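Local structure of probable oxidoreductase (Pseudomonas aeruginosa, 4B7C) at residues 50-55 with 319-324; 133-137 with 160-164; 235-241 with 267-271. The protein probably catalyses NADP(H)-dependent oxidation-reduction as a member of the medium-chain dehydrogenase/reductase superfamily. The contacts are given in a common frame with arbitrary orientation. Numbering follows the deposited sequence.

Contact 1 (50-55 with 319-324); sequences LDPAMR and TLLKLF
Three residues carry this contact: Leu-50, Leu-323 and Phe-324. Build 50-51 extended, then turn the chain helical from Pro-52 (phi/psi -55/-31), with Met-54 N bonded to Asp-51 O (2.8 Å) and Arg-55 N to Pro-52 O (3.0 Å). Keep 319-323 at helical angles. Set Leu-50 CA 6.5 Å from Leu-320 CA and Pro-52 CA 6.6 Å from Leu-323 CA. Leu-323, with chi1 at -142° between wells, aims at the bend: its CD2 lies 3.4 Å from Leu-50 C, 3.3 Å from Asp-51 C and 3.6 Å from Pro-52 N, so one methyl packs directly on the backbone. Leu-50 (chi1 m, chi2 p) reaches the other way along the helix, its CD2 3.3 Å from Thr-319 CG2. Phe-324 (chi1 m) brings CZ to 3.7 Å from Arg-55 CB, and the carbonyl O of Pro-52 lies at the ring edge, 4.1 Å from CZ. Met-54 SD touches Leu-320 CD1 at 3.6 Å. No hydrogen bond crosses; the interface is apolar packing. It joins the N-terminal GroES-like part to the C-terminal segment, which in medium-chain dehydrogenases/reductases returns to complete the catalytic domain. Strand 331-335 underlies both pieces, with Leu-332 against Leu-50, Thr-319 and Leu-323, while helix 316-321 lies alongside the passage from strand 41-49 into helix 53-58.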
loop_
_atom_site.group_PDB
_atom_site.type_symbol
_atom_site.label_atom_id
_atom_site.label_comp_id
_atom_site.label_asym_id
_atom_site.label_seq_id
_atom_site.Cartn_x
_atom_site.Cartn_y
_atom_site.Cartn_z
ATOM N N LEU B 50 -26.592 -11.093 3.747
ATOM C CA LEU B 50 -25.607 -12.159 3.676
ATOM C C LEU B 50 -24.407 -11.628 2.890
ATOM O O LEU B 50 -24.542 -11.269 1.712
ATOM C CB LEU B 50 -26.204 -13.425 3.056
ATOM C CG LEU B 50 -26.976 -14.362 4.001
ATOM C CD1 LEU B 50 -27.961 -13.636 4.899
ATOM C CD2 LEU B 50 -27.710 -15.411 3.182
ATOM N N ASP B 51 -23.254 -11.597 3.573
ATOM C CA ASP B 51 -22.016 -10.960 3.089
ATOM C C ASP B 51 -20.799 -11.867 3.229
ATOM O O ASP B 51 -20.636 -12.524 4.259
ATOM C CB ASP B 51 -21.626 -9.708 3.914
ATOM C CG ASP B 51 -22.746 -8.659 4.001
ATOM O OD1 ASP B 51 -23.254 -8.261 2.931
ATOM O OD2 ASP B 51 -23.103 -8.207 5.128
ATOM N N PRO B 52 -19.896 -11.844 2.233
ATOM C CA PRO B 52 -18.657 -12.648 2.334
ATOM C C PRO B 52 -17.856 -12.365 3.601
ATOM O O PRO B 52 -17.181 -13.269 4.115
ATOM C CB PRO B 52 -17.864 -12.224 1.090
ATOM C CG PRO B 52 -18.905 -11.773 0.120
ATOM C CD PRO B 52 -19.948 -11.098 0.965
ATOM N N ALA B 53 -17.924 -11.124 4.092
ATOM C CA ALA B 53 -17.247 -10.740 5.342
ATOM C C ALA B 53 -17.649 -11.627 6.516
ATOM O O ALA B 53 -16.910 -11.737 7.499
ATOM C CB ALA B 53 -17.491 -9.273 5.671
ATOM N N MET B 54 -18.808 -12.270 6.406
ATOM C CA MET B 54 -19.279 -13.206 7.447
ATOM C C MET B 54 -18.291 -14.344 7.722
ATOM O O MET B 54 -18.177 -14.848 8.846
ATOM C CB MET B 54 -20.621 -13.821 7.058
ATOM C CG MET B 54 -21.799 -12.912 7.322
ATOM S SD MET B 54 -23.338 -13.545 6.700
ATOM C CE MET B 54 -24.557 -12.945 7.877
ATOM N N ARG B 55 -17.567 -14.734 6.685
ATOM C CA ARG B 55 -16.539 -15.773 6.822
ATOM C C ARG B 55 -15.410 -15.324 7.783
ATOM O O ARG B 55 -14.977 -16.068 8.690
ATOM C CB ARG B 55 -16.038 -16.169 5.424
ATOM C CG ARG B 55 -15.428 -17.573 5.340
ATOM C CD ARG B 55 -16.059 -18.678 6.105
ATOM N NE ARG B 55 -15.092 -19.740 6.371
ATOM C CZ ARG B 55 -14.232 -19.810 7.389
ATOM N NH1 ARG B 55 -14.172 -18.868 8.323
ATOM N NH2 ARG B 55 -13.414 -20.860 7.466
ATOM N N THR B 319 -28.031 -21.043 2.457
ATOM C CA THR B 319 -28.066 -19.808 1.680
ATOM C C THR B 319 -26.734 -19.089 1.752
ATOM O O THR B 319 -26.271 -18.541 0.764
ATOM C CB THR B 319 -29.200 -18.869 2.144
ATOM O OG1 THR B 319 -30.462 -19.558 2.093
ATOM C CG2 THR B 319 -29.242 -17.633 1.259
ATOM N N LEU B 320 -26.104 -19.142 2.917
ATOM C CA LEU B 320 -24.759 -18.581 3.097
ATOM C C LEU B 320 -23.706 -19.156 2.132
ATOM O O LEU B 320 -22.839 -18.423 1.658
ATOM C CB LEU B 320 -24.287 -18.773 4.545
ATOM C CG LEU B 320 -22.993 -18.016 4.917
ATOM C CD1 LEU B 320 -23.093 -16.523 4.622
ATOM C CD2 LEU B 320 -22.567 -18.219 6.362
ATOM N N LEU B 321 -23.781 -20.461 1.864
ATOM C CA LEU B 321 -22.854 -21.136 0.934
ATOM C C LEU B 321 -22.971 -20.627 -0.487
ATOM O O LEU B 321 -21.971 -20.568 -1.207
ATOM C CB LEU B 321 -23.069 -22.646 0.930
ATOM C CG LEU B 321 -22.669 -23.281 2.267
ATOM C CD1 LEU B 321 -22.686 -24.798 2.214
ATOM C CD2 LEU B 321 -21.307 -22.792 2.747
ATOM N N LYS B 322 -24.180 -20.216 -0.867
ATOM C CA LYS B 322 -24.450 -19.666 -2.195
ATOM C C LYS B 322 -23.601 -18.437 -2.475
ATOM O O LYS B 322 -23.346 -18.078 -3.631
ATOM C CB LYS B 322 -25.943 -19.323 -2.305
ATOM C CG LYS B 322 -26.406 -18.745 -3.631
ATOM C CD LYS B 322 -27.913 -18.480 -3.631
ATOM C CE LYS B 322 -28.439 -18.081 -5.002
ATOM N NZ LYS B 322 -29.877 -17.669 -4.899
ATOM N N LEU B 323 -23.183 -17.776 -1.402
ATOM C CA LEU B 323 -22.338 -16.598 -1.478
ATOM C C LEU B 323 -20.966 -16.929 -2.071
ATOM O O LEU B 323 -20.368 -16.112 -2.772
ATOM C CB LEU B 323 -22.167 -16.014 -0.076
ATOM C CG LEU B 323 -22.149 -14.487 0.043
ATOM C CD1 LEU B 323 -23.043 -13.783 -0.963
ATOM C CD2 LEU B 323 -22.546 -14.097 1.460
ATOM N N PHE B 324 -20.483 -18.136 -1.804
ATOM C CA PHE B 324 -19.158 -18.559 -2.277
ATOM C C PHE B 324 -19.182 -19.517 -3.454
ATOM O O PHE B 324 -18.195 -20.204 -3.713
ATOM C CB PHE B 324 -18.366 -19.205 -1.156
ATOM C CG PHE B 324 -18.275 -18.370 0.086
ATOM C CD1 PHE B 324 -17.428 -17.264 0.144
ATOM C CD2 PHE B 324 -19.023 -18.694 1.199
ATOM C CE1 PHE B 324 -17.344 -16.502 1.300
ATOM C CE2 PHE B 324 -18.944 -17.938 2.354
ATOM C CZ PHE B 324 -18.108 -16.836 2.404
#

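Contact 2 (133-137 with 160-164)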
loop_
_atom_site.group_PDB
_atom_site.type_symbol
_atom_site.label_atom_id
_atom_site.label_comp_id
_atom_site.label_asym_id
_atom_site.label_seq_id
_atom_site.Cartn_x
_atom_site.Cartn_y
_atom_site.Cartn_z
ATOM N N THR B 133 -23.058 -2.227 1.547
ATOM C CA THR B 133 -22.327 -2.563 0.316
ATOM C C THR B 133 -22.232 -1.348 -0.591
ATOM O O THR B 133 -21.167 -1.026 -1.122
ATOM C CB THR B 133 -22.949 -3.750 -0.444
ATOM O OG1 THR B 133 -24.310 -3.469 -0.732
ATOM C CG2 THR B 133 -22.852 -5.031 0.382
ATOM N N GLY B 134 -23.353 -0.658 -0.750
ATOM C CA GLY B 134 -23.420 0.550 -1.578
ATOM C C GLY B 134 -22.577 1.692 -1.027
ATOM O O GLY B 134 -21.874 2.377 -1.770
ATOM N N MET B 135 -22.639 1.888 0.285
ATOM C CA MET B 135 -21.825 2.927 0.939
ATOM C C MET B 135 -20.329 2.558 0.957
ATOM O O MET B 135 -19.475 3.429 0.916
ATOM C CB MET B 135 -22.319 3.214 2.350
ATOM C CG MET B 135 -23.656 3.954 2.417
ATOM S SD MET B 135 -23.720 5.497 1.493
ATOM C CE MET B 135 -24.081 5.002 -0.201
ATOM N N THR B 136 -20.021 1.268 1.011
ATOM C CA THR B 136 -18.628 0.820 0.859
ATOM C C THR B 136 -18.105 1.273 -0.511
ATOM O O THR B 136 -17.053 1.887 -0.614
ATOM C CB THR B 136 -18.483 -0.704 0.995
ATOM O OG1 THR B 136 -18.827 -1.085 2.319
ATOM C CG2 THR B 136 -17.017 -1.183 0.690
ATOM N N ALA B 137 -18.873 0.974 -1.558
ATOM C CA ALA B 137 -18.514 1.363 -2.925
ATOM C C ALA B 137 -18.332 2.862 -3.014
ATOM O O ALA B 137 -17.348 3.356 -3.557
ATOM C CB ALA B 137 -19.586 0.897 -3.929
ATOM N N GLY B 160 -20.329 -8.538 -7.921
ATOM C CA GLY B 160 -20.793 -8.509 -6.539
ATOM C C GLY B 160 -21.477 -7.204 -6.181
ATOM O O GLY B 160 -21.478 -6.243 -6.950
ATOM N N ALA B 161 -22.072 -7.180 -4.998
ATOM C CA ALA B 161 -22.851 -6.028 -4.521
ATOM C C ALA B 161 -22.041 -4.741 -4.402
ATOM O O ALA B 161 -22.506 -3.653 -4.737
ATOM C CB ALA B 161 -23.433 -6.378 -3.162
ATOM N N VAL B 162 -20.821 -4.858 -3.896
ATOM C CA VAL B 162 -19.949 -3.684 -3.752
ATOM C C VAL B 162 -19.418 -3.248 -5.111
ATOM O O VAL B 162 -19.547 -2.090 -5.515
ATOM C CB VAL B 162 -18.754 -3.983 -2.809
ATOM C CG1 VAL B 162 -17.803 -2.792 -2.756
ATOM C CG2 VAL B 162 -19.242 -4.366 -1.420
ATOM N N GLY B 163 -18.820 -4.193 -5.820
ATOM C CA GLY B 163 -18.171 -3.898 -7.098
ATOM C C GLY B 163 -19.094 -3.369 -8.177
ATOM O O GLY B 163 -18.721 -2.472 -8.940
ATOM N N SER B 164 -20.288 -3.946 -8.270
ATOM C CA SER B 164 -21.254 -3.541 -9.306
ATOM C C SER B 164 -21.687 -2.103 -9.114
ATOM O O SER B 164 -21.879 -1.364 -10.081
ATOM C CB SER B 164 -22.480 -4.464 -9.327
ATOM O OG SER B 164 -23.151 -4.454 -8.088
HETATM O O HOH W 1 -24.578 -2.613 -3.331
#
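Apolar contacts dominate here, and Val-162 is at their centre. With chi1 t (176°), it sets CG2 3.9 Å from Thr-133 CB and equally 3.9 Å from Thr-133 O, while its CG1 lies 3.9 Å from Thr-136 CG2 and 4.3 Å from Ala-137 CB. The valine thus meets one face of helix 132-145, that of residues 133, 136 and 137, whose CA-to-CB bonds all point toward the partner. Ala-161 adds a smaller patch, its CB 3.8 Å from Thr-133 CB. Small side chains let the backbones come close: Thr-133 CA is 4.8 Å from Val-162 CA, and Ala-137 CB sits 3.4 Å from Val-162 O.

The polar link across the gap is indirect. Water 1 lies 2.7 Å from Thr-133 OG1 and donates to Ala-161 O, also at 2.7 Å, joining the two helices where no direct hydrogen bond does.

Within 160-164 the helix start is secured by Gly-160 O, which accepts both Ser-164 N (2.9 Å) and Ser-164 OG (2.7 Å), with chi1 p bringing OG to that carbonyl. Across from it, Ala-137 N to Thr-133 O (3.1 Å) is an ordinary helical bond.

Lys-331 of strand 331-335 touches both Thr-133 and Ala-161. Gly-160 leads into helix 161-172, which follows strand 152-155; together they form the first beta-alpha unit of the Rossmann fold. Gly-160, in the turn, and Gly-163, in the first turn of the helix, belong to its glycine-rich motif, consistent with the dinucleotide-binding motif that receives NADP in this superfamily.

Contact 3 (235-241 with 267-271)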
loop_
_atom_site.group_PDB
_atom_site.type_symbol
_atom_site.label_atom_id
_atom_site.label_comp_id
_atom_site.label_asym_id
_atom_site.label_seq_id
_atom_site.Cartn_x
_atom_site.Cartn_y
_atom_site.Cartn_z
ATOM N N LEU B 235 -1.612 -5.490 -10.356
ATOM C CA LEU B 235 -0.431 -4.697 -9.945
ATOM C C LEU B 235 0.604 -4.530 -11.057
ATOM O O LEU B 235 1.271 -3.504 -11.130
ATOM C CB LEU B 235 0.244 -5.326 -8.722
ATOM C CG LEU B 235 -0.392 -4.955 -7.372
ATOM C CD1 LEU B 235 -0.002 -5.910 -6.266
ATOM C CD2 LEU B 235 -0.012 -3.525 -7.009
ATOM N N THR B 236 0.713 -5.516 -11.947
ATOM C CA THR B 236 1.653 -5.418 -13.081
ATOM C C THR B 236 1.236 -4.366 -14.112
ATOM O O THR B 236 2.041 -3.973 -14.956
ATOM C CB THR B 236 1.837 -6.766 -13.804
ATOM O OG1 THR B 236 0.630 -7.130 -14.488
ATOM C CG2 THR B 236 2.201 -7.847 -12.804
ATOM N N ARG B 237 -0.008 -3.895 -14.035
ATOM C CA ARG B 237 -0.561 -2.990 -15.057
ATOM C C ARG B 237 -0.995 -1.626 -14.547
ATOM O O ARG B 237 -1.578 -0.832 -15.295
ATOM C CB ARG B 237 -1.733 -3.676 -15.763
ATOM C CG ARG B 237 -1.284 -4.922 -16.509
ATOM C CD ARG B 237 -0.134 -4.650 -17.520
ATOM N NE ARG B 237 -0.224 -5.775 -18.399
ATOM C CZ ARG B 237 -1.032 -5.877 -19.442
ATOM N NH1 ARG B 237 -1.793 -4.857 -19.842
ATOM N NH2 ARG B 237 -1.031 -7.022 -20.099
ATOM N N ILE B 238 -0.706 -1.341 -13.279
ATOM C CA ILE B 238 -1.085 -0.045 -12.715
ATOM C C ILE B 238 -0.264 1.076 -13.327
ATOM O O ILE B 238 0.895 0.888 -13.718
ATOM C CB ILE B 238 -0.993 0.010 -11.166
ATOM C CG1 ILE B 238 0.415 -0.288 -10.659
ATOM C CG2 ILE B 238 -1.949 -0.986 -10.517
ATOM C CD1 ILE B 238 0.593 -0.023 -9.178
ATOM N N ALA B 239 -0.889 2.238 -13.429
ATOM C CA ALA B 239 -0.242 3.429 -13.949
ATOM C C ALA B 239 0.508 4.190 -12.862
ATOM O O ALA B 239 0.336 3.941 -11.670
ATOM C CB ALA B 239 -1.280 4.355 -14.564
ATOM N N PHE B 240 1.310 5.144 -13.314
ATOM C CA PHE B 240 1.941 6.133 -12.458
ATOM C C PHE B 240 0.888 6.809 -11.561
ATOM O O PHE B 240 -0.147 7.262 -12.045
ATOM C CB PHE B 240 2.665 7.169 -13.336
ATOM C CG PHE B 240 3.276 8.313 -12.575
ATOM C CD1 PHE B 240 4.293 8.096 -11.645
ATOM C CD2 PHE B 240 2.866 9.619 -12.819
ATOM C CE1 PHE B 240 4.863 9.155 -10.959
ATOM C CE2 PHE B 240 3.433 10.684 -12.134
ATOM C CZ PHE B 240 4.437 10.453 -11.204
ATOM N N LYS B 241 1.172 6.850 -10.258
ATOM C CA LYS B 241 0.290 7.477 -9.245
ATOM C C LYS B 241 -1.079 6.784 -9.112
ATOM O O LYS B 241 -2.075 7.400 -8.734
ATOM C CB LYS B 241 0.114 8.991 -9.493
ATOM C CG LYS B 241 1.378 9.786 -9.149
ATOM C CD LYS B 241 1.379 11.288 -9.181
ATOM C CE LYS B 241 2.339 11.924 -8.173
ATOM N NZ LYS B 241 1.973 11.808 -6.734
ATOM N N SER B 267 5.553 -2.957 -7.548
ATOM C CA SER B 267 4.964 -2.101 -8.581
ATOM C C SER B 267 4.525 -0.762 -7.983
ATOM O O SER B 267 4.513 0.263 -8.661
ATOM C CB SER B 267 3.775 -2.801 -9.256
ATOM O OG SER B 267 3.266 -1.985 -10.294
ATOM N N LEU B 268 4.149 -0.780 -6.711
ATOM C CA LEU B 268 3.803 0.464 -5.971
ATOM C C LEU B 268 4.968 1.432 -5.864
ATOM O O LEU B 268 4.786 2.653 -5.894
ATOM C CB LEU B 268 3.306 0.139 -4.566
ATOM C CG LEU B 268 2.009 -0.657 -4.443
ATOM C CD1 LEU B 268 1.769 -1.070 -2.998
ATOM C CD2 LEU B 268 0.837 0.128 -5.012
ATOM N N LEU B 269 6.171 0.880 -5.779
ATOM C CA LEU B 269 7.406 1.680 -5.830
ATOM C C LEU B 269 7.683 2.194 -7.249
ATOM O O LEU B 269 7.832 3.394 -7.477
ATOM C CB LEU B 269 8.594 0.850 -5.318
ATOM C CG LEU B 269 9.997 1.474 -5.400
ATOM C CD1 LEU B 269 10.064 2.826 -4.727
ATOM C CD2 LEU B 269 10.998 0.537 -4.749
ATOM N N VAL B 270 7.763 1.267 -8.199
ATOM C CA VAL B 270 8.052 1.601 -9.608
ATOM C C VAL B 270 7.111 2.673 -10.154
ATOM O O VAL B 270 7.530 3.631 -10.811
ATOM C CB VAL B 270 7.958 0.336 -10.480
ATOM C CG1 VAL B 270 8.219 0.677 -11.940
ATOM C CG2 VAL B 270 8.951 -0.701 -9.984
ATOM N N ASN B 271 5.832 2.537 -9.813
ATOM C CA ASN B 271 4.790 3.470 -10.252
ATOM C C ASN B 271 4.418 4.559 -9.238
ATOM O O ASN B 271 3.525 5.378 -9.480
ATOM C CB ASN B 271 3.555 2.663 -10.640
ATOM C CG ASN B 271 3.817 1.780 -11.840
ATOM O OD1 ASN B 271 4.046 2.290 -12.929
ATOM N ND2 ASN B 271 3.829 0.465 -11.635
HETATM O O HOH W 2 2.654 -0.922 -14.346
#
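Two direct hydrogen bonds tie the segments together, one near each end. Ser-267 OG donates to Leu-235 O at 2.6 Å, and Lys-241 N donates to Asn-271 O at 2.9 Å with a nearly straight angle of 170°. Lys-241 has positive phi (64/29), part of the corner that the chain turns there. Between these bonds sits the side chain of Asn-271. Its ND2 folds back on its own helix, reaching Ser-267 O at 3.1 Å and, weakly, Ser-267 OG at 2.8 Å. Water 2 adds to the network, donating to Ile-238 O (2.6 Å) and Thr-236 O (3.2 Å) and accepting a weak bond from Asn-271 ND2 (3.3 Å). A CA-H...O contact from Phe-240 CA to Asn-271 O (3.5 Å) runs beside the Lys-241 bond.

Outward of this, Asn-271 is wedged against the chain, its CB 3.6 Å from Ala-239 O. Leu-268 CD2 packs at 4.2 Å on both Leu-235 CD2 and Ile-238 CD1, and Ile-238 CG1 lies 3.3 Å from Ser-267 OG.

Asp-282 of the second subunit packs on Phe-240, and Arg-62 of that second subunit packs on Val-270 and Asn-271. Within the chain, helix 228-235 runs into 235-241, which leads to strand 242-246, while helix 267-270 leads to strand 274-277, the outermost of the sheet within this chain; the contact therefore joins the approaches to two neighbouring parallel strands of the Rossmann sheet.

How the contacts relate
Contacts 1 and 2 are neighbours, their centres 15 Å apart, and they touch where Asp-51 OD1 meets Thr-133 CG2 at 4.1 Å. Lys-331 connects them further: it forms a salt bridge with Asp-51 and packs on Thr-133 and Ala-161. Together they mark the junction between the catalytic domain and the Rossmann domain; contact 2 itself includes part of the glycine-rich motif where NADP probably binds, and contact 1 lies next to it. Contact 3 stands apart, with nearest atoms about 17 Å from contact 2 and about 20 Å from contact 1, at the starting ends of Rossmann strands, next to the second subunit. Along the chain, the loop closed by contact 1 encloses the other two, which follow in series.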